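Side-chain contacts in nucleoporin nup120 (PDB 4GQ2), which serves as a structural component of the nuclear pore complex, where nucleoporins can also dock transiently associated nuclear transport factors: residues L50-C55 against D514-E519; A57-V62 against M112-A117; Y63-S68 against D125-Y130; S71-W76 against V531-Y536. All coordinates share one frame; numbering follows the deposited sequence.

Contact 1. Residues L50-C55 against D514-E519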
loop_
_atom_site.group_PDB
_atom_site.type_symbol
_atom_site.label_atom_id
_atom_site.label_comp_id
_atom_site.label_asym_id
_atom_site.label_seq_id
_atom_site.Cartn_x
_atom_site.Cartn_y
_atom_site.Cartn_z
ATOM N N LEU A 50 17.548 -6.278 -22.781
ATOM C CA LEU A 50 16.743 -5.066 -22.858
ATOM C C LEU A 50 16.744 -4.361 -21.496
ATOM O O LEU A 50 16.979 -3.154 -21.410
ATOM C CB LEU A 50 15.307 -5.427 -23.250
ATOM C CG LEU A 50 14.438 -4.515 -24.122
ATOM C CD1 LEU A 50 12.978 -4.681 -23.720
ATOM C CD2 LEU A 50 14.838 -3.053 -24.060
ATOM N N PHE A 51 16.478 -5.128 -20.441
ATOM C CA PHE A 51 16.477 -4.604 -19.085
ATOM C C PHE A 51 17.839 -4.011 -18.750
ATOM O O PHE A 51 17.928 -2.855 -18.332
ATOM C CB PHE A 51 16.095 -5.697 -18.071
ATOM C CG PHE A 51 15.933 -5.181 -16.673
ATOM C CD1 PHE A 51 14.811 -4.435 -16.320
ATOM C CD2 PHE A 51 16.902 -5.423 -15.713
ATOM C CE1 PHE A 51 14.665 -3.937 -15.032
ATOM C CE2 PHE A 51 16.760 -4.928 -14.419
ATOM C CZ PHE A 51 15.643 -4.185 -14.079
ATOM N N LYS A 52 18.890 -4.803 -18.967
ATOM C CA LYS A 52 20.270 -4.383 -18.708
ATOM C C LYS A 52 20.666 -3.135 -19.475
ATOM O O LYS A 52 21.307 -2.235 -18.923
ATOM C CB LYS A 52 21.254 -5.517 -19.006
ATOM C CG LYS A 52 21.225 -6.648 -17.986
ATOM C CD LYS A 52 22.437 -7.550 -18.147
ATOM C CE LYS A 52 22.236 -8.883 -17.447
ATOM N NZ LYS A 52 23.503 -9.659 -17.366
ATOM N N LYS A 53 20.265 -3.065 -20.741
ATOM C CA LYS A 53 20.652 -1.938 -21.581
ATOM C C LYS A 53 19.960 -0.668 -21.113
ATOM O O LYS A 53 20.579 0.396 -21.067
ATOM C CB LYS A 53 20.341 -2.211 -23.052
ATOM C CG LYS A 53 20.947 -1.202 -24.013
ATOM C CD LYS A 53 20.602 -1.512 -25.457
ATOM C CE LYS A 53 21.196 -0.465 -26.388
ATOM N NZ LYS A 53 20.773 -0.680 -27.799
ATOM N N GLU A 54 18.691 -0.795 -20.732
ATOM C CA GLU A 54 17.847 0.371 -20.450
ATOM C C GLU A 54 17.755 0.790 -18.982
ATOM O O GLU A 54 17.468 1.948 -18.705
ATOM C CB GLU A 54 16.428 0.151 -20.988
ATOM C CG GLU A 54 16.363 -0.353 -22.426
ATOM C CD GLU A 54 16.465 0.741 -23.474
ATOM O OE1 GLU A 54 16.292 1.928 -23.131
ATOM O OE2 GLU A 54 16.709 0.407 -24.654
ATOM N N CYS A 55 17.987 -0.140 -18.052
ATOM C CA CYS A 55 17.609 0.074 -16.645
ATOM C C CYS A 55 18.694 -0.214 -15.623
ATOM O O CYS A 55 18.517 0.069 -14.450
ATOM C CB CYS A 55 16.390 -0.775 -16.292
ATOM S SG CYS A 55 15.048 -0.662 -17.487
ATOM N N ASP A 514 15.370 -7.750 -11.634
ATOM C CA ASP A 514 15.594 -6.608 -10.768
ATOM C C ASP A 514 16.869 -6.731 -9.978
ATOM O O ASP A 514 17.455 -5.726 -9.592
ATOM C CB ASP A 514 14.438 -6.379 -9.801
ATOM C CG ASP A 514 14.549 -5.041 -9.093
ATOM O OD1 ASP A 514 14.394 -3.992 -9.754
ATOM O OD2 ASP A 514 14.813 -5.032 -7.882
ATOM N N HIS A 515 17.283 -7.967 -9.734
ATOM C CA HIS A 515 18.487 -8.253 -8.974
ATOM C C HIS A 515 19.744 -7.782 -9.659
ATOM O O HIS A 515 20.736 -7.484 -8.998
ATOM C CB HIS A 515 18.562 -9.740 -8.630
ATOM C CG HIS A 515 19.645 -10.079 -7.645
ATOM N ND1 HIS A 515 19.892 -9.325 -6.546
ATOM C CD2 HIS A 515 20.558 -11.130 -7.615
ATOM C CE1 HIS A 515 20.910 -9.866 -5.853
ATOM N NE2 HIS A 515 21.319 -10.971 -6.508
ATOM N N PHE A 516 19.711 -7.678 -10.985
ATOM C CA PHE A 516 20.810 -7.044 -11.724
ATOM C C PHE A 516 20.996 -5.584 -11.301
ATOM O O PHE A 516 22.114 -5.070 -11.306
ATOM C CB PHE A 516 20.593 -7.153 -13.242
ATOM C CG PHE A 516 20.746 -8.552 -13.775
ATOM C CD1 PHE A 516 21.998 -9.178 -13.797
ATOM C CD2 PHE A 516 19.641 -9.255 -14.252
ATOM C CE1 PHE A 516 22.140 -10.475 -14.271
ATOM C CE2 PHE A 516 19.779 -10.551 -14.738
ATOM C CZ PHE A 516 21.030 -11.161 -14.746
ATOM N N GLY A 517 19.898 -4.926 -10.925
ATOM C CA GLY A 517 19.947 -3.555 -10.426
ATOM C C GLY A 517 20.544 -3.398 -9.031
ATOM O O GLY A 517 20.730 -2.271 -8.552
ATOM N N ASP A 518 20.847 -4.520 -8.381
ATOM C CA ASP A 518 21.419 -4.511 -7.026
ATOM C C ASP A 518 22.941 -4.372 -6.984
ATOM O O ASP A 518 23.523 -4.249 -5.902
ATOM C CB ASP A 518 20.972 -5.745 -6.239
ATOM C CG ASP A 518 19.471 -5.769 -6.009
ATOM O OD1 ASP A 518 18.885 -4.688 -5.786
ATOM O OD2 ASP A 518 18.876 -6.862 -6.060
ATOM N N GLU A 519 23.579 -4.377 -8.153
ATOM C CA GLU A 519 25.019 -4.172 -8.232
ATOM C C GLU A 519 25.414 -2.817 -7.635
ATOM O O GLU A 519 24.867 -1.784 -8.012
ATOM C CB GLU A 519 25.487 -4.269 -9.686
ATOM C CG GLU A 519 26.994 -4.146 -9.875
ATOM C CD GLU A 519 27.454 -4.560 -11.263
ATOM O OE1 GLU A 519 26.596 -4.803 -12.141
ATOM O OE2 GLU A 519 28.679 -4.638 -11.482
#
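Lys-52 lays the end of its side chain across one face of the Phe-516 ring. Its CE stands 3.6 Å from the ring centroid and only 13° off the ring normal, which makes a CH-pi contact over the middle of the face. The ammonium is less central: Lys-52 NZ lies 4.1 Å from the Phe-516 ring centroid, 34° off the normal, an off-centre cation-pi contact whose shortest approach is Lys-52 NZ to Phe-516 CE1 at 3.5 Å. The lysine chain reaches this place because it runs extended beyond CG, while its CA–CB bond does not aim at the partner. This is the more open side of the contact, both residues keeping part of their surface exposed; a long, weak ion pair of Lys-52 NZ with Glu-48 and an edge-to-face ring contact between Tyr-512 and Phe-516 flank it.

Helix 46-55 meets the C-terminal end of helix 492-515 here, so two helical elements that accompany the beta-propeller are brought side by side although residues 50-55 and 514-519 are separated by 458 residues of chain.

On the buried side Phe-51 does the touching. With CG anti to the backbone N (chi1 -174°), its ring is carried toward the other helix, where Phe-51 CZ comes 4.1 Å from Asp-514 CA in an oblique approach; the side chain of Cys-55, one turn on, covers a ring face near the rim. The bond from CA to CB of Asp-514 leads away from Phe-51, and its carboxylate is satisfied by a salt bridge to Lys-539 and a hydrogen bond from Ser-433, while Ser-436 of helix 434-443 touches both Phe-51 and Asp-514.

Contact 2. Residues A57-V62 against M112-A117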
loop_
_atom_site.group_PDB
_atom_site.type_symbol
_atom_site.label_atom_id
_atom_site.label_comp_id
_atom_site.label_asym_id
_atom_site.label_seq_id
_atom_site.Cartn_x
_atom_site.Cartn_y
_atom_site.Cartn_z
ATOM N N ALA A 57 22.232 0.732 -14.574
ATOM C CA ALA A 57 23.312 1.699 -14.712
ATOM C C ALA A 57 24.664 1.003 -14.571
ATOM O O ALA A 57 24.773 0.004 -13.857
ATOM C CB ALA A 57 23.164 2.818 -13.673
ATOM N N TYR A 58 25.679 1.517 -15.268
ATOM C CA TYR A 58 27.047 0.998 -15.123
ATOM C C TYR A 58 27.953 1.972 -14.367
ATOM O O TYR A 58 29.112 1.659 -14.074
ATOM C CB TYR A 58 27.659 0.590 -16.473
ATOM C CG TYR A 58 27.633 1.664 -17.535
ATOM C CD1 TYR A 58 28.642 2.620 -17.618
ATOM C CD2 TYR A 58 26.604 1.713 -18.468
ATOM C CE1 TYR A 58 28.618 3.604 -18.597
ATOM C CE2 TYR A 58 26.572 2.688 -19.452
ATOM C CZ TYR A 58 27.578 3.629 -19.513
ATOM O OH TYR A 58 27.533 4.594 -20.490
ATOM N N ASP A 59 27.414 3.152 -14.062
ATOM C CA ASP A 59 28.061 4.099 -13.156
ATOM C C ASP A 59 27.011 5.013 -12.536
ATOM O O ASP A 59 25.954 5.227 -13.121
ATOM C CB ASP A 59 29.132 4.918 -13.881
ATOM C CG ASP A 59 30.132 5.544 -12.926
ATOM O OD1 ASP A 59 30.157 5.153 -11.740
ATOM O OD2 ASP A 59 30.897 6.430 -13.359
ATOM N N ALA A 60 27.306 5.551 -11.355
ATOM C CA ALA A 60 26.346 6.367 -10.611
ATOM C C ALA A 60 27.015 7.061 -9.444
ATOM O O ALA A 60 28.056 6.612 -8.958
ATOM C CB ALA A 60 25.188 5.506 -10.102
ATOM N N GLY A 61 26.400 8.153 -8.994
ATOM C CA GLY A 61 26.849 8.876 -7.817
ATOM C C GLY A 61 25.839 9.927 -7.409
ATOM O O GLY A 61 24.869 10.172 -8.124
ATOM N N VAL A 62 26.047 10.530 -6.242
ATOM C CA VAL A 62 25.228 11.667 -5.845
ATOM C C VAL A 62 26.125 12.843 -5.472
ATOM O O VAL A 62 27.123 12.683 -4.772
ATOM C CB VAL A 62 24.137 11.363 -4.753
ATOM C CG1 VAL A 62 23.683 9.907 -4.762
ATOM C CG2 VAL A 62 24.578 11.781 -3.362
ATOM N N MET A 112 30.995 7.827 -20.781
ATOM C CA MET A 112 31.995 6.888 -20.292
ATOM C C MET A 112 31.934 6.765 -18.778
ATOM O O MET A 112 31.539 7.703 -18.077
ATOM C CB MET A 112 33.411 7.283 -20.745
ATOM C CG MET A 112 34.014 8.475 -20.019
ATOM S SD MET A 112 35.791 8.613 -20.293
ATOM C CE MET A 112 36.273 9.737 -18.978
ATOM N N LYS A 113 32.323 5.593 -18.291
ATOM C CA LYS A 113 32.487 5.335 -16.875
ATOM C C LYS A 113 33.449 6.380 -16.304
ATOM O O LYS A 113 34.453 6.731 -16.939
ATOM C CB LYS A 113 33.021 3.908 -16.692
ATOM C CG LYS A 113 33.458 3.542 -15.286
ATOM C CD LYS A 113 32.358 2.857 -14.492
ATOM C CE LYS A 113 32.904 2.238 -13.209
ATOM N NZ LYS A 113 33.206 3.265 -12.169
ATOM N N ASP A 114 33.120 6.906 -15.126
ATOM C CA ASP A 114 33.878 8.005 -14.517
ATOM C C ASP A 114 33.831 9.255 -15.392
ATOM O O ASP A 114 34.663 10.152 -15.247
ATOM C CB ASP A 114 35.332 7.593 -14.253
ATOM C CG ASP A 114 35.434 6.303 -13.478
ATOM O OD1 ASP A 114 35.172 6.318 -12.264
ATOM O OD2 ASP A 114 35.773 5.270 -14.083
ATOM N N GLY A 115 32.846 9.301 -16.290
ATOM C CA GLY A 115 32.708 10.392 -17.245
ATOM C C GLY A 115 31.685 11.456 -16.893
ATOM O O GLY A 115 31.255 12.203 -17.767
ATOM N N VAL A 116 31.305 11.537 -15.617
ATOM C CA VAL A 116 30.356 12.549 -15.154
ATOM C C VAL A 116 30.953 13.284 -13.953
ATOM O O VAL A 116 31.363 12.663 -12.979
ATOM C CB VAL A 116 28.987 11.930 -14.765
ATOM C CG1 VAL A 116 28.006 13.013 -14.340
ATOM C CG2 VAL A 116 28.395 11.119 -15.912
ATOM N N ALA A 117 31.000 14.608 -14.034
ATOM C CA ALA A 117 31.566 15.423 -12.976
ATOM C C ALA A 117 30.694 16.648 -12.759
ATOM O O ALA A 117 30.164 17.222 -13.711
ATOM C CB ALA A 117 32.991 15.830 -13.326
#
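Asp-59 and Lys-113 cross at about a right angle, and the aspartate serves two residues of the facing turn with its two oxygens. With CB directed at the other segment and CG anti to the backbone N (chi1 -160°), Asp-59 brings OD2 to Asp-114 and OD1 to Lys-113. Asp-59 OD2 accepts the backbone N-H of Asp-114 at 2.9 Å, with an N-H...O angle of 159°; the donor arrives on the anti side of the oxygen but 34° out of the carboxylate plane. On the other oxygen, Lys-113 NZ stands 3.6 Å away from Asp-59 OD1, a long salt bridge.

The lysine is folded rather than extended. Bends at its second and fourth torsions bring Lys-113 CD to 3.5 Å from Tyr-58 O and NZ within long ion-pair distance of both carboxylates, those of Asp-59 and Asp-114. Since Asp-59 OD2 and Asp-114 OD1 are 4.4 Å apart, the ammonium probably offsets their mutual repulsion in this salt-bridge network. The Tyr-58 ring presents its edge to the backbone N of Lys-113, and its hydroxyl is hydrogen-bonded to Val-111 O.

The partner of Asp-59 is a type II beta turn, Met-112 to Gly-115, at a corner of the chain. It leads into strand 115-121, the first of a four-stranded antiparallel propeller sheet, and faces strand 59-64, which is outermost in its five-stranded sheet and pairs with strand 73-79.

Contact 3. Residues Y63-S68 against D125-Y130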
loop_
_atom_site.group_PDB
_atom_site.type_symbol
_atom_site.label_atom_id
_atom_site.label_comp_id
_atom_site.label_asym_id
_atom_site.label_seq_id
_atom_site.Cartn_x
_atom_site.Cartn_y
_atom_site.Cartn_z
ATOM N N TYR A 63 25.753 14.013 -5.974
ATOM C CA TYR A 63 26.483 15.247 -5.760
ATOM C C TYR A 63 25.650 16.206 -4.928
ATOM O O TYR A 63 24.454 16.387 -5.180
ATOM C CB TYR A 63 26.818 15.893 -7.109
ATOM C CG TYR A 63 27.493 17.233 -6.992
ATOM C CD1 TYR A 63 28.843 17.323 -6.653
ATOM C CD2 TYR A 63 26.783 18.417 -7.216
ATOM C CE1 TYR A 63 29.472 18.554 -6.542
ATOM C CE2 TYR A 63 27.401 19.652 -7.110
ATOM C CZ TYR A 63 28.745 19.715 -6.770
ATOM O OH TYR A 63 29.375 20.933 -6.659
ATOM N N THR A 64 26.288 16.838 -3.950
ATOM C CA THR A 64 25.605 17.825 -3.120
ATOM C C THR A 64 26.157 19.242 -3.338
ATOM O O THR A 64 27.360 19.477 -3.200
ATOM C CB THR A 64 25.602 17.413 -1.626
ATOM O OG1 THR A 64 24.947 18.422 -0.845
ATOM C CG2 THR A 64 27.025 17.181 -1.100
ATOM N N SER A 65 25.266 20.164 -3.710
ATOM C CA SER A 65 25.601 21.582 -3.889
ATOM C C SER A 65 25.552 22.267 -2.527
ATOM O O SER A 65 24.623 23.025 -2.224
ATOM C CB SER A 65 24.617 22.262 -4.850
ATOM O OG SER A 65 24.434 21.519 -6.042
ATOM N N ASN A 66 26.577 22.003 -1.719
ATOM C CA ASN A 66 26.557 22.266 -0.275
ATOM C C ASN A 66 26.413 23.721 0.197
ATOM O O ASN A 66 26.273 23.965 1.398
ATOM C CB ASN A 66 27.763 21.595 0.410
ATOM C CG ASN A 66 29.077 21.859 -0.308
ATOM O OD1 ASN A 66 29.189 21.673 -1.523
ATOM N ND2 ASN A 66 30.087 22.277 0.445
ATOM N N LYS A 67 26.421 24.675 -0.732
ATOM C CA LYS A 67 26.418 26.090 -0.351
ATOM C C LYS A 67 25.114 26.850 -0.658
ATOM O O LYS A 67 24.942 27.984 -0.206
ATOM C CB LYS A 67 27.634 26.811 -0.956
ATOM C CG LYS A 67 28.517 27.525 0.064
ATOM C CD LYS A 67 27.885 28.804 0.597
ATOM C CE LYS A 67 28.576 29.280 1.863
ATOM N NZ LYS A 67 27.894 30.471 2.438
ATOM N N SER A 68 24.200 26.229 -1.405
ATOM C CA SER A 68 22.907 26.858 -1.736
ATOM C C SER A 68 21.976 26.994 -0.515
ATOM O O SER A 68 22.382 26.699 0.615
ATOM C CB SER A 68 22.214 26.141 -2.910
ATOM O OG SER A 68 22.243 24.730 -2.769
ATOM N N ASP A 125 23.458 30.762 -8.876
ATOM C CA ASP A 125 22.882 29.613 -8.161
ATOM C C ASP A 125 22.527 28.432 -9.081
ATOM O O ASP A 125 21.404 27.920 -9.051
ATOM C CB ASP A 125 21.653 30.060 -7.353
ATOM C CG ASP A 125 21.386 29.175 -6.146
ATOM O OD1 ASP A 125 22.142 29.268 -5.154
ATOM O OD2 ASP A 125 20.410 28.398 -6.179
ATOM N N THR A 126 23.493 28.011 -9.896
ATOM C CA THR A 126 23.277 26.938 -10.871
ATOM C C THR A 126 24.308 25.810 -10.756
ATOM O O THR A 126 25.477 26.046 -10.436
ATOM C CB THR A 126 23.204 27.469 -12.328
ATOM O OG1 THR A 126 23.404 26.389 -13.249
ATOM C CG2 THR A 126 24.256 28.535 -12.591
ATOM N N THR A 127 23.850 24.586 -11.010
ATOM C CA THR A 127 24.704 23.405 -10.977
ATOM C C THR A 127 25.124 23.026 -12.396
ATOM O O THR A 127 24.323 23.086 -13.331
ATOM C CB THR A 127 23.999 22.210 -10.288
ATOM O OG1 THR A 127 23.553 22.597 -8.982
ATOM C CG2 THR A 127 24.941 21.024 -10.137
ATOM N N ILE A 128 26.386 22.629 -12.532
ATOM C CA ILE A 128 26.997 22.288 -13.813
ATOM C C ILE A 128 27.331 20.798 -13.868
ATOM O O ILE A 128 27.794 20.226 -12.880
ATOM C CB ILE A 128 28.269 23.151 -14.038
ATOM C CG1 ILE A 128 27.915 24.460 -14.750
ATOM C CG2 ILE A 128 29.337 22.413 -14.830
ATOM C CD1 ILE A 128 27.402 25.557 -13.840
ATOM N N ILE A 129 27.077 20.169 -15.014
ATOM C CA ILE A 129 27.577 18.817 -15.262
ATOM C C ILE A 129 28.552 18.780 -16.443
ATOM O O ILE A 129 28.229 19.239 -17.544
ATOM C CB ILE A 129 26.448 17.804 -15.538
ATOM C CG1 ILE A 129 25.384 17.867 -14.449
ATOM C CG2 ILE A 129 27.014 16.386 -15.641
ATOM C CD1 ILE A 129 24.066 17.264 -14.881
ATOM N N TYR A 130 29.740 18.235 -16.191
ATOM C CA TYR A 130 30.673 17.848 -17.241
ATOM C C TYR A 130 30.451 16.376 -17.566
ATOM O O TYR A 130 30.459 15.533 -16.666
ATOM C CB TYR A 130 32.119 18.016 -16.775
ATOM C CG TYR A 130 32.533 19.416 -16.389
ATOM C CD1 TYR A 130 32.962 20.333 -17.352
ATOM C CD2 TYR A 130 32.528 19.814 -15.054
ATOM C CE1 TYR A 130 33.353 21.616 -16.995
ATOM C CE2 TYR A 130 32.913 21.096 -14.686
ATOM C CZ TYR A 130 33.326 21.990 -15.656
ATOM O OH TYR A 130 33.714 23.257 -15.284
#
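Ser-65 and Thr-127 each place a hydroxyl anti to the carbonyl carbon (chi1 -49° and -55°), and these torsions turn the two oxygens toward each other across the gap between two sheets of the beta-propeller. The resulting hydrogen bond, Ser-65 OG to Thr-127 OG1 at 3.3 Å, is weak, and either hydroxyl could be its donor. It joins the chain that continues strand 59-64, an outermost strand of a five-stranded sheet, to strand 126-133 in the four-stranded antiparallel sheet that follows.

The same threonine torsion sets its methyl anti to the backbone N, on the side of Tyr-63. Thr-127 CG2 approaches Tyr-63 CE2 obliquely at 4.1 Å, and the two side chains run past each other in opposite directions. Thr-127 therefore works with both branches, one polar and one apolar. Phe-120 of strand 115-121 touches Tyr-63, Ser-65 and Thr-127, while Phe-118 meets the Tyr-63 ring with the planes at about 25°.

Ser-65 is also the centre of an inverse gamma turn, and the chain then makes a type I turn from Ser-65 to Ser-68. The turn brings Ser-68 beside Asp-125, whose carboxylate has its salt bridge elsewhere, through OD2 to Lys-145. Its closest approach to the turn is a carbon-oxygen van der Waals contact, Ser-68 CB to Asp-125 OD1 at 3.8 Å.

Contact 4. Residues S71-W76 against V531-Y536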
loop_
_atom_site.group_PDB
_atom_site.type_symbol
_atom_site.label_atom_id
_atom_site.label_comp_id
_atom_site.label_asym_id
_atom_site.label_seq_id
_atom_site.Cartn_x
_atom_site.Cartn_y
_atom_site.Cartn_z
ATOM N N SER A 71 20.967 23.050 0.397
ATOM C CA SER A 71 21.635 22.169 -0.566
ATOM C C SER A 71 20.683 21.313 -1.399
ATOM O O SER A 71 19.717 20.751 -0.878
ATOM C CB SER A 71 22.619 21.247 0.151
ATOM O OG SER A 71 23.428 21.964 1.064
ATOM N N GLN A 72 20.962 21.220 -2.694
ATOM C CA GLN A 72 20.315 20.217 -3.527
ATOM C C GLN A 72 21.234 19.002 -3.622
ATOM O O GLN A 72 22.447 19.143 -3.788
ATOM C CB GLN A 72 19.965 20.762 -4.915
ATOM C CG GLN A 72 18.828 19.996 -5.582
ATOM C CD GLN A 72 18.118 20.777 -6.678
ATOM O OE1 GLN A 72 18.707 21.642 -7.330
ATOM N NE2 GLN A 72 16.840 20.467 -6.888
ATOM N N THR A 73 20.647 17.815 -3.480
ATOM C CA THR A 73 21.393 16.565 -3.525
ATOM C C THR A 73 20.852 15.729 -4.679
ATOM O O THR A 73 19.694 15.316 -4.677
ATOM C CB THR A 73 21.315 15.804 -2.184
ATOM O OG1 THR A 73 21.715 16.671 -1.114
ATOM C CG2 THR A 73 22.225 14.599 -2.194
ATOM N N LEU A 74 21.703 15.507 -5.673
ATOM C CA LEU A 74 21.274 14.936 -6.940
ATOM C C LEU A 74 21.917 13.595 -7.226
ATOM O O LEU A 74 23.126 13.428 -7.080
ATOM C CB LEU A 74 21.568 15.912 -8.082
ATOM C CG LEU A 74 20.928 17.304 -7.975
ATOM C CD1 LEU A 74 21.411 18.187 -9.118
ATOM C CD2 LEU A 74 19.401 17.220 -7.951
ATOM N N ARG A 75 21.099 12.642 -7.649
ATOM C CA ARG A 75 21.598 11.332 -7.986
ATOM C C ARG A 75 21.577 11.123 -9.495
ATOM O O ARG A 75 20.519 11.169 -10.128
ATOM C CB ARG A 75 20.798 10.253 -7.249
ATOM C CG ARG A 75 20.807 8.877 -7.890
ATOM C CD ARG A 75 22.149 8.174 -7.791
ATOM N NE ARG A 75 22.139 7.023 -8.690
ATOM C CZ ARG A 75 21.973 5.764 -8.302
ATOM N NH1 ARG A 75 21.840 5.468 -7.012
ATOM N NH2 ARG A 75 21.943 4.797 -9.212
ATOM N N TRP A 76 22.766 10.904 -10.055
ATOM C CA TRP A 76 22.921 10.661 -11.482
ATOM C C TRP A 76 23.201 9.222 -11.739
ATOM O O TRP A 76 23.820 8.541 -10.922
ATOM C CB TRP A 76 24.037 11.516 -12.073
ATOM C CG TRP A 76 25.401 11.293 -11.457
ATOM C CD1 TRP A 76 25.941 11.929 -10.345
ATOM C CD2 TRP A 76 26.455 10.374 -11.914
ATOM N NE1 TRP A 76 27.214 11.479 -10.087
ATOM C CE2 TRP A 76 27.584 10.550 -10.987
ATOM C CE3 TRP A 76 26.576 9.462 -12.956
ATOM C CZ2 TRP A 76 28.769 9.825 -11.116
ATOM C CZ3 TRP A 76 27.780 8.738 -13.083
ATOM C CH2 TRP A 76 28.847 8.914 -12.183
ATOM N N VAL A 531 23.960 12.135 6.039
ATOM C CA VAL A 531 23.736 10.839 5.396
ATOM C C VAL A 531 24.782 10.377 4.380
ATOM O O VAL A 531 25.293 11.165 3.584
ATOM C CB VAL A 531 22.329 10.819 4.751
ATOM C CG1 VAL A 531 22.187 9.703 3.730
ATOM C CG2 VAL A 531 21.271 10.691 5.835
ATOM N N THR A 532 25.085 9.081 4.419
ATOM C CA THR A 532 25.881 8.453 3.373
ATOM C C THR A 532 24.999 7.648 2.411
ATOM O O THR A 532 24.370 6.649 2.785
ATOM C CB THR A 532 27.045 7.595 3.925
ATOM O OG1 THR A 532 27.379 6.579 2.968
ATOM C CG2 THR A 532 26.666 6.936 5.221
ATOM N N TYR A 533 24.951 8.123 1.172
ATOM C CA TYR A 533 24.195 7.484 0.107
ATOM C C TYR A 533 24.955 6.284 -0.432
ATOM O O TYR A 533 26.174 6.321 -0.562
ATOM C CB TYR A 533 23.954 8.477 -1.030
ATOM C CG TYR A 533 22.968 9.577 -0.712
ATOM C CD1 TYR A 533 23.372 10.735 -0.039
ATOM C CD2 TYR A 533 21.631 9.474 -1.099
ATOM C CE1 TYR A 533 22.472 11.750 0.248
ATOM C CE2 TYR A 533 20.726 10.484 -0.814
ATOM C CZ TYR A 533 21.147 11.617 -0.142
ATOM O OH TYR A 533 20.248 12.627 0.135
ATOM N N ILE A 534 24.217 5.226 -0.743
ATOM C CA ILE A 534 24.757 4.027 -1.371
ATOM C C ILE A 534 24.091 3.883 -2.726
ATOM O O ILE A 534 22.864 3.794 -2.805
ATOM C CB ILE A 534 24.450 2.766 -0.540
ATOM C CG1 ILE A 534 25.046 2.881 0.863
ATOM C CG2 ILE A 534 24.974 1.530 -1.243
ATOM C CD1 ILE A 534 24.350 2.009 1.888
ATOM N N ASN A 535 24.895 3.843 -3.785
ATOM C CA ASN A 535 24.363 3.838 -5.145
ATOM C C ASN A 535 24.458 2.493 -5.832
ATOM O O ASN A 535 25.558 2.014 -6.133
ATOM C CB ASN A 535 25.042 4.924 -5.982
ATOM C CG ASN A 535 24.871 6.297 -5.379
ATOM O OD1 ASN A 535 23.746 6.751 -5.170
ATOM N ND2 ASN A 535 25.987 6.963 -5.078
ATOM N N TYR A 536 23.296 1.880 -6.054
ATOM C CA TYR A 536 23.199 0.615 -6.780
ATOM C C TYR A 536 22.789 0.932 -8.205
ATOM O O TYR A 536 22.461 2.073 -8.508
ATOM C CB TYR A 536 22.181 -0.335 -6.128
ATOM C CG TYR A 536 22.525 -0.744 -4.707
ATOM C CD1 TYR A 536 23.406 -1.790 -4.462
ATOM C CD2 TYR A 536 21.966 -0.083 -3.612
ATOM C CE1 TYR A 536 23.732 -2.168 -3.173
ATOM C CE2 TYR A 536 22.277 -0.462 -2.314
ATOM C CZ TYR A 536 23.168 -1.501 -2.104
ATOM O OH TYR A 536 23.495 -1.891 -0.830
#
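Thr-73 meets Tyr-533 through its methyl: Thr-73 CG2 lies 3.6 Å from Tyr-533 OH and 3.8 Å from Tyr-533 CE1, an oblique approach to the ring. The hydroxyls of both residues are spent elsewhere, Thr-73 OG1 on Asp-526 and Tyr-533 OH on Val-89 O, so what meets here is a methyl against the phenol end.

Two residues on, Arg-75 also points across. Strands 73-79 and 532-536 belong to different sheets of the propeller domain; their short segments run 9.6 Å apart at 18° to parallel, so the gap is spanned by side chains in place of a backbone ladder. Arg-75 reaches across by bending at chi2, which brings its guanidinium alongside Asn-535. Arg-75 NH2 donates to Tyr-536 O at 2.9 Å, the carbonyl pointing almost straight at the nitrogen and the oxygen tilted 17° out of the guanidinium plane. Arg-75 NH1 reaches Asn-535 OD1 at 2.9 Å as well, but the N-H...O angle of 123° marks that bond as weak, and guanidinium and amide planes stand nearly perpendicular. Asn-535 CB covers one guanidinium face, at 3.4 Å from Arg-75 NH1.

All these groups are buried, and further bonds hold the guanidinium in place: Lys-539 O takes NH1, Ser-77 takes NH2, and the Trp-76 carbonyl, next in sequence, weakly accepts the NE proton. Asn-535 ND2 turns to Ser-522.

In the fold
From the N terminus the chain runs through helix 46-55, strand 59-64 and strand 73-79, giving the first segments of all four contacts in turn. Contacts 2 and 3 close short loops, with 49 and 56 residues between their segments, from strand 59-64 to the sheet holding strands 115-121 and 126-133; they cross each other, and both are nested within the long loop of contact 1. Contact 4 closes a second long loop, with 454 residues between, to strand 532-536, and crosses the other three. Strand pairing between 59-64 and 73-79 joins contacts 2 and 3 to contact 4, whereas contact 1 reaches contact 4 through packing of 517-519 on Tyr-536. Early and late propeller elements are thereby tied together.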